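Local coordinates for pyrroline carboxylate reductase (Plasmodium falciparum, PDB 2RCY), which reduces 1-pyrroline-5-carboxylate to proline, the last step of proline synthesis, with NADPH or NADH as hydride donor, at the interface of chains A and B and the interface of chains A and C. Sequence-based numbering; all coordinates share one arbitrary frame. Chains: chain A/B/C, Pyrroline carboxylate reductase.

Both contacts use the last helix of chain A, 242-260, and the centres of their C-alpha atoms lie about 14 Å apart. In contact 1, A:Phe242 and A:Val246 of that helix meet chain B together with residues of helices 169-186 and 191-211, in a two-fold patch without polar bonds. In contact 2, A:Tyr244, A:Met247, A:Asn248 and A:Glu251 turn instead to helix 230-239 of chain C. One helix thus serves two partners from different flanks, which suggests how dimers could be joined into the ten-chain deposited assembly; the structure alone does not show which interfaces persist in solution.

Contact 1: the interface of chains A and B. Residues chain A 172-173, 176, 202, 242, 246; chain B 172-173, 176, 202, 242, 246.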
ATOM      1  N   TYR A 172     -23.263   8.890   3.626  1.00 25.39           N
ATOM      2  CA  TYR A 172     -22.253   8.153   4.390  1.00 25.25           C
ATOM      3  C   TYR A 172     -22.923   7.180   5.357  1.00 25.10           C
ATOM      4  O   TYR A 172     -22.453   6.056   5.543  1.00 25.03           O
ATOM      5  CB  TYR A 172     -21.320   9.088   5.178  1.00 25.30           C
ATOM      6  CG  TYR A 172     -20.891  10.368   4.486  1.00 25.28           C
ATOM      7  CD1 TYR A 172     -20.864  11.569   5.185  1.00 25.37           C
ATOM      8  CD2 TYR A 172     -20.495  10.379   3.146  1.00 25.47           C
ATOM      9  CE1 TYR A 172     -20.468  12.748   4.577  1.00 25.53           C
ATOM     10  CE2 TYR A 172     -20.099  11.561   2.522  1.00 25.43           C
ATOM     11  CZ  TYR A 172     -20.090  12.741   3.248  1.00 25.53           C
ATOM     12  OH  TYR A 172     -19.699  13.918   2.652  1.00 25.70           O
ATOM     13  N   VAL A 173     -24.020   7.630   5.967  1.00 24.90           N
ATOM     14  CA  VAL A 173     -24.800   6.810   6.893  1.00 24.73           C
ATOM     15  C   VAL A 173     -25.500   5.675   6.145  1.00 24.62           C
ATOM     16  O   VAL A 173     -25.472   4.531   6.594  1.00 24.62           O
ATOM     17  CB  VAL A 173     -25.824   7.653   7.704  1.00 24.75           C
ATOM     18  CG1 VAL A 173     -26.447   6.821   8.823  1.00 24.55           C
ATOM     19  CG2 VAL A 173     -25.158   8.891   8.289  1.00 24.47           C
ATOM     20  N   PHE A 176     -22.850   3.206   5.329  1.00 24.31           N
ATOM     21  CA  PHE A 176     -22.512   2.553   6.594  1.00 24.24           C
ATOM     22  C   PHE A 176     -23.527   1.447   6.895  1.00 24.32           C
ATOM     23  O   PHE A 176     -23.149   0.296   7.123  1.00 24.24           O
ATOM     24  CB  PHE A 176     -22.481   3.597   7.717  1.00 24.22           C
ATOM     25  CG  PHE A 176     -21.936   3.092   9.028  1.00 24.19           C
ATOM     26  CD1 PHE A 176     -20.619   2.661   9.137  1.00 24.05           C
ATOM     27  CD2 PHE A 176     -22.735   3.094  10.167  1.00 24.40           C
ATOM     28  CE1 PHE A 176     -20.114   2.210  10.354  1.00 24.16           C
ATOM     29  CE2 PHE A 176     -22.238   2.650  11.391  1.00 24.32           C
ATOM     30  CZ  PHE A 176     -20.923   2.205  11.482  1.00 24.17           C
ATOM     31  N   ILE A 202     -27.820   1.281  15.699  1.00 29.74           N
ATOM     32  CA  ILE A 202     -27.491   2.686  15.453  1.00 29.97           C
ATOM     33  C   ILE A 202     -28.402   3.619  16.257  1.00 30.23           C
ATOM     34  O   ILE A 202     -27.927   4.588  16.856  1.00 30.20           O
ATOM     35  CB  ILE A 202     -27.538   3.041  13.944  1.00 29.93           C
ATOM     36  CG1 ILE A 202     -26.536   2.183  13.163  1.00 29.88           C
ATOM     37  CG2 ILE A 202     -27.230   4.517  13.733  1.00 29.90           C
ATOM     38  CD1 ILE A 202     -26.687   2.259  11.656  1.00 29.86           C
ATOM     39  N   PHE A 242     -10.261   3.513   9.400  1.00 25.53           N
ATOM     40  CA  PHE A 242     -11.687   3.845   9.339  1.00 25.47           C
ATOM     41  C   PHE A 242     -11.935   5.325   9.618  1.00 25.51           C
ATOM     42  O   PHE A 242     -12.683   5.979   8.892  1.00 25.45           O
ATOM     43  CB  PHE A 242     -12.475   2.967  10.317  1.00 25.44           C
ATOM     44  CG  PHE A 242     -13.943   3.279  10.378  1.00 25.20           C
ATOM     45  CD1 PHE A 242     -14.803   2.853   9.372  1.00 25.16           C
ATOM     46  CD2 PHE A 242     -14.473   3.980  11.458  1.00 25.21           C
ATOM     47  CE1 PHE A 242     -16.164   3.133   9.434  1.00 25.25           C
ATOM     48  CE2 PHE A 242     -15.832   4.264  11.529  1.00 25.09           C
ATOM     49  CZ  PHE A 242     -16.679   3.840  10.515  1.00 25.26           C
ATOM     50  N   VAL A 246     -13.355   8.244   6.854  1.00 26.88           N
ATOM     51  CA  VAL A 246     -14.527   9.082   7.085  1.00 27.14           C
ATOM     52  C   VAL A 246     -14.158  10.569   7.013  1.00 27.31           C
ATOM     53  O   VAL A 246     -14.824  11.345   6.326  1.00 27.23           O
ATOM     54  CB  VAL A 246     -15.205   8.746   8.444  1.00 27.15           C
ATOM     55  CG1 VAL A 246     -16.374   9.686   8.723  1.00 27.16           C
ATOM     56  CG2 VAL A 246     -15.678   7.298   8.465  1.00 27.16           C
TER
ATOM     57  N   TYR B 172     -18.685   0.521  16.721  1.00 25.34           N
ATOM     58  CA  TYR B 172     -18.471   0.924  15.330  1.00 25.28           C
ATOM     59  C   TYR B 172     -19.168   2.251  15.054  1.00 25.17           C
ATOM     60  O   TYR B 172     -18.601   3.130  14.402  1.00 25.25           O
ATOM     61  CB  TYR B 172     -18.979  -0.138  14.344  1.00 25.26           C
ATOM     62  CG  TYR B 172     -18.520  -1.556  14.612  1.00 25.46           C
ATOM     63  CD1 TYR B 172     -19.372  -2.634  14.377  1.00 25.54           C
ATOM     64  CD2 TYR B 172     -17.237  -1.825  15.095  1.00 25.49           C
ATOM     65  CE1 TYR B 172     -18.961  -3.938  14.617  1.00 25.50           C
ATOM     66  CE2 TYR B 172     -16.820  -3.125  15.341  1.00 25.45           C
ATOM     67  CZ  TYR B 172     -17.685  -4.175  15.100  1.00 25.44           C
ATOM     68  OH  TYR B 172     -17.273  -5.462  15.343  1.00 25.58           O
ATOM     69  N   VAL B 173     -20.397   2.381  15.556  1.00 25.00           N
ATOM     70  CA  VAL B 173     -21.189   3.600  15.399  1.00 24.79           C
ATOM     71  C   VAL B 173     -20.565   4.763  16.172  1.00 24.69           C
ATOM     72  O   VAL B 173     -20.483   5.872  15.652  1.00 24.70           O
ATOM     73  CB  VAL B 173     -22.672   3.402  15.828  1.00 24.80           C
ATOM     74  CG1 VAL B 173     -23.501   4.649  15.512  1.00 24.63           C
ATOM     75  CG2 VAL B 173     -23.282   2.187  15.142  1.00 24.66           C
ATOM     76  N   PHE B 176     -17.729   5.949  14.285  1.00 24.33           N
ATOM     77  CA  PHE B 176     -18.276   6.618  13.107  1.00 24.40           C
ATOM     78  C   PHE B 176     -18.704   8.051  13.444  1.00 24.44           C
ATOM     79  O   PHE B 176     -18.355   8.991  12.728  1.00 24.41           O
ATOM     80  CB  PHE B 176     -19.444   5.809  12.529  1.00 24.36           C
ATOM     81  CG  PHE B 176     -19.970   6.335  11.219  1.00 24.34           C
ATOM     82  CD1 PHE B 176     -19.133   6.462  10.111  1.00 24.32           C
ATOM     83  CD2 PHE B 176     -21.310   6.678  11.086  1.00 24.27           C
ATOM     84  CE1 PHE B 176     -19.622   6.940   8.899  1.00 24.22           C
ATOM     85  CE2 PHE B 176     -21.810   7.155   9.875  1.00 24.32           C
ATOM     86  CZ  PHE B 176     -20.963   7.288   8.781  1.00 24.33           C
ATOM     87  N   ILE B 202     -27.635  11.208  11.275  1.00 29.73           N
ATOM     88  CA  ILE B 202     -27.751   9.763  11.449  1.00 30.00           C
ATOM     89  C   ILE B 202     -29.185   9.370  11.826  1.00 30.25           C
ATOM     90  O   ILE B 202     -29.741   8.424  11.261  1.00 30.22           O
ATOM     91  CB  ILE B 202     -26.732   9.221  12.480  1.00 30.03           C
ATOM     92  CG1 ILE B 202     -25.302   9.487  11.995  1.00 29.86           C
ATOM     93  CG2 ILE B 202     -26.944   7.731  12.705  1.00 29.91           C
ATOM     94  CD1 ILE B 202     -24.225   9.191  13.015  1.00 29.84           C
ATOM     95  N   PHE B 242     -14.199   2.044   2.207  1.00 25.63           N
ATOM     96  CA  PHE B 242     -15.036   2.219   3.398  1.00 25.50           C
ATOM     97  C   PHE B 242     -15.913   1.001   3.684  1.00 25.57           C
ATOM     98  O   PHE B 242     -16.015   0.556   4.830  1.00 25.43           O
ATOM     99  CB  PHE B 242     -15.895   3.477   3.240  1.00 25.45           C
ATOM    100  CG  PHE B 242     -16.889   3.694   4.347  1.00 25.31           C
ATOM    101  CD1 PHE B 242     -16.487   4.215   5.573  1.00 25.22           C
ATOM    102  CD2 PHE B 242     -18.236   3.400   4.155  1.00 25.24           C
ATOM    103  CE1 PHE B 242     -17.409   4.426   6.592  1.00 25.20           C
ATOM    104  CE2 PHE B 242     -19.166   3.606   5.171  1.00 25.25           C
ATOM    105  CZ  PHE B 242     -18.751   4.120   6.391  1.00 25.20           C
ATOM    106  N   VAL B 246     -15.656  -1.702   6.967  1.00 26.73           N
ATOM    107  CA  VAL B 246     -16.762  -2.004   7.870  1.00 27.03           C
ATOM    108  C   VAL B 246     -17.041  -3.510   7.896  1.00 27.21           C
ATOM    109  O   VAL B 246     -17.196  -4.094   8.968  1.00 27.17           O
ATOM    110  CB  VAL B 246     -18.043  -1.206   7.484  1.00 27.02           C
ATOM    111  CG1 VAL B 246     -19.242  -1.650   8.313  1.00 27.05           C
ATOM    112  CG2 VAL B 246     -17.813   0.290   7.654  1.00 27.03           C
TER
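The helical dimerisation region of the pyrroline-5-carboxylate reductase family forms this patch, where A:Phe176 and B:Phe176 stack on the two-fold axis. Their rings lie nearly parallel, 6° apart with centroids 4.3 Å from each other, and the side chains run past one another in opposite directions, so that CG of each sits over the centre of the other ring. In both chains CG is anti to the backbone N (chi1 -171° in A:Phe176), which carries the ring away from helix 169-186 and into the partner. A flat, wholly apolar side chain suits such an axis, because two identical copies can lie face to face without leaving a polar group to satisfy.

On one flank A:Phe242 crosses B:Phe176 at about a right angle and sets its tip, CZ, 3.6 Å from B:Phe176 CD1. A:Phe242 CE1 and B:Phe242 CE1 meet 3.4 Å apart. Beside them the compact, branched B:Val246 lays its CG2 methyl over the rim of its own B:Phe242 ring and touches A:Phe242 CE1 across the contact at 3.7 Å.

The other flank is aliphatic. A:Val173 brings its CG2 methyl, the branch anti to the carbonyl carbon, within 3.8 Å of B:Ile202 CG1, and the same methyl of B:Val173 lies in plane at the edge of the A:Phe176 ring. No polar atom of one chain is near enough to bond to the other, so close packing and the burial of apolar surface presumably hold the patch. At its far end the CG2 methyls of A:Ile202 and B:Ile202 meet 3.4 Å apart, slightly closer than methyl groups normally approach.

Contact 2: the interface of chains A and C. Residues chain A 244, 247-248, 251; chain C 235, 239.
A:Tyr244 and C:Tyr235 form the apolar centre, an edge-to-face pair with ring planes 56° apart and centroids 5.1 Å from each other. CE1 of A:Tyr244 reaches C:Tyr235 CZ at 3.4 Å, and its CD1 stands over that ring toward the rim, while CE2 of C:Tyr235 lies in plane at the edge of the A:Tyr244 ring. Both tyrosines have CG anti to the backbone N (chi1 169° in A:Tyr244), which sends each ring out from its helix.

C:Lys239 runs alongside A:Tyr244, pointing the same way, and lays its aliphatic stem on the ring: CG is 3.7 Å from the ring centroid, a CH-pi contact. Lysine suits this place because its methylenes can cover an aromatic face while the chain bends at its last torsion and turns the amine away from the phenol. On the opposite face, CB of A:Asn248 sits toward the rim. Selenomethionine A:Met247, bent at chi3, slides past C:Tyr235 in the opposite direction, its CB in plane at the ring's edge and its CE methyl 3.6 Å from C:Tyr235 CD1; a flexible, unbranched chain can follow the ring in this way.

At the polar rim A:Asn248 ND2 donates a hydrogen bond of 2.8 Å to the phenol OH of C:Tyr235. It is fairly straight, 161° at the hydrogen, and the oxygen lies close to the amide plane. A:Glu251 OE1 stands over the C:Tyr235 face away from A:Tyr244, with its carboxylate nearly parallel to the ring. Tyrosine therefore serves two needs, a broad ring for packing and a hydroxyl for a directed bond, and the patch joins helix 242-260 of one subunit to helix 230-239 of another, possibly helping to link dimers into the larger assembly.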
ATOM      1  N   TYR A 244      -9.769   7.961   9.413  1.00 25.97           N
ATOM      2  CA  TYR A 244      -9.236   8.768   8.320  1.00 26.12           C
ATOM      3  C   TYR A 244     -10.112   8.704   7.071  1.00 26.24           C
ATOM      4  O   TYR A 244     -10.316   9.718   6.403  1.00 26.25           O
ATOM      5  CB  TYR A 244      -7.800   8.352   7.978  1.00 26.19           C
ATOM      6  CG  TYR A 244      -7.294   8.968   6.691  1.00 26.28           C
ATOM      7  CD1 TYR A 244      -6.937  10.314   6.634  1.00 26.24           C
ATOM      8  CD2 TYR A 244      -7.189   8.207   5.527  1.00 26.25           C
ATOM      9  CE1 TYR A 244      -6.481  10.887   5.454  1.00 26.30           C
ATOM     10  CE2 TYR A 244      -6.733   8.772   4.340  1.00 26.26           C
ATOM     11  CZ  TYR A 244      -6.383  10.113   4.312  1.00 26.36           C
ATOM     12  OH  TYR A 244      -5.928  10.680   3.144  1.00 26.87           O
HETATM   13  N   MSE A 247     -13.086  10.943   7.711  1.00 27.58           N
HETATM   14  CA  MSE A 247     -12.603  12.327   7.749  1.00 27.95           C
HETATM   15  C   MSE A 247     -12.206  12.850   6.368  1.00 28.05           C
HETATM   16  O   MSE A 247     -12.489  14.001   6.028  1.00 28.08           O
HETATM   17  CB  MSE A 247     -11.420  12.462   8.710  1.00 27.93           C
HETATM   18  CG  MSE A 247     -11.769  12.293  10.182  1.00 27.92           C
HETATM   19 SE   MSE A 247     -10.241  12.653  11.338  0.80 28.29          SE
HETATM   20  CE  MSE A 247     -10.128  14.583  11.076  1.00 27.90           C
ATOM     21  N   ASN A 248     -11.549  11.994   5.587  1.00 28.23           N
ATOM     22  CA  ASN A 248     -11.128  12.318   4.226  1.00 28.35           C
ATOM     23  C   ASN A 248     -12.312  12.505   3.279  1.00 28.47           C
ATOM     24  O   ASN A 248     -12.279  13.372   2.405  1.00 28.53           O
ATOM     25  CB  ASN A 248     -10.182  11.234   3.693  1.00 28.44           C
ATOM     26  CG  ASN A 248      -9.574  11.590   2.347  1.00 28.50           C
ATOM     27  OD1 ASN A 248      -9.764  10.875   1.365  1.00 28.86           O
ATOM     28  ND2 ASN A 248      -8.839  12.694   2.296  1.00 28.45           N
ATOM     29  N   GLU A 251     -13.918  15.911   4.166  1.00 29.06           N
ATOM     30  CA  GLU A 251     -13.041  16.986   3.704  1.00 29.21           C
ATOM     31  C   GLU A 251     -13.020  17.124   2.179  1.00 29.25           C
ATOM     32  O   GLU A 251     -12.969  18.240   1.657  1.00 29.25           O
ATOM     33  CB  GLU A 251     -11.623  16.804   4.255  1.00 29.22           C
ATOM     34  CG  GLU A 251     -10.714  18.007   4.024  1.00 29.50           C
ATOM     35  CD  GLU A 251      -9.511  18.037   4.942  1.00 29.83           C
ATOM     36  OE1 GLU A 251      -9.644  17.677   6.132  1.00 30.27           O
ATOM     37  OE2 GLU A 251      -8.429  18.442   4.475  1.00 30.18           O
TER
ATOM     38  N   TYR C 235      -4.800  14.400  11.935  1.00 24.68           N
ATOM     39  CA  TYR C 235      -5.301  13.852  10.676  1.00 24.71           C
ATOM     40  C   TYR C 235      -4.231  13.000   9.995  1.00 24.81           C
ATOM     41  O   TYR C 235      -4.533  11.954   9.414  1.00 24.82           O
ATOM     42  CB  TYR C 235      -5.703  15.015   9.768  1.00 24.67           C
ATOM     43  CG  TYR C 235      -6.362  14.655   8.456  1.00 24.65           C
ATOM     44  CD1 TYR C 235      -7.672  14.184   8.415  1.00 24.56           C
ATOM     45  CD2 TYR C 235      -5.689  14.835   7.247  1.00 24.54           C
ATOM     46  CE1 TYR C 235      -8.286  13.872   7.210  1.00 24.67           C
ATOM     47  CE2 TYR C 235      -6.293  14.528   6.036  1.00 24.53           C
ATOM     48  CZ  TYR C 235      -7.592  14.049   6.026  1.00 24.74           C
ATOM     49  OH  TYR C 235      -8.197  13.743   4.832  1.00 24.81           O
ATOM     50  N   LYS C 239      -4.186   8.888   9.076  1.00 25.95           N
ATOM     51  CA  LYS C 239      -3.866   8.449   7.718  1.00 26.07           C
ATOM     52  C   LYS C 239      -2.861   7.297   7.729  1.00 26.02           C
ATOM     53  O   LYS C 239      -3.004   6.333   6.973  1.00 26.06           O
ATOM     54  CB  LYS C 239      -3.321   9.626   6.901  1.00 26.06           C
ATOM     55  CG  LYS C 239      -3.139   9.344   5.417  1.00 26.23           C
ATOM     56  CD  LYS C 239      -2.546  10.546   4.699  1.00 26.46           C
ATOM     57  CE  LYS C 239      -2.293  10.255   3.224  1.00 27.58           C
ATOM     58  NZ  LYS C 239      -1.187   9.275   3.010  1.00 28.22           N
TER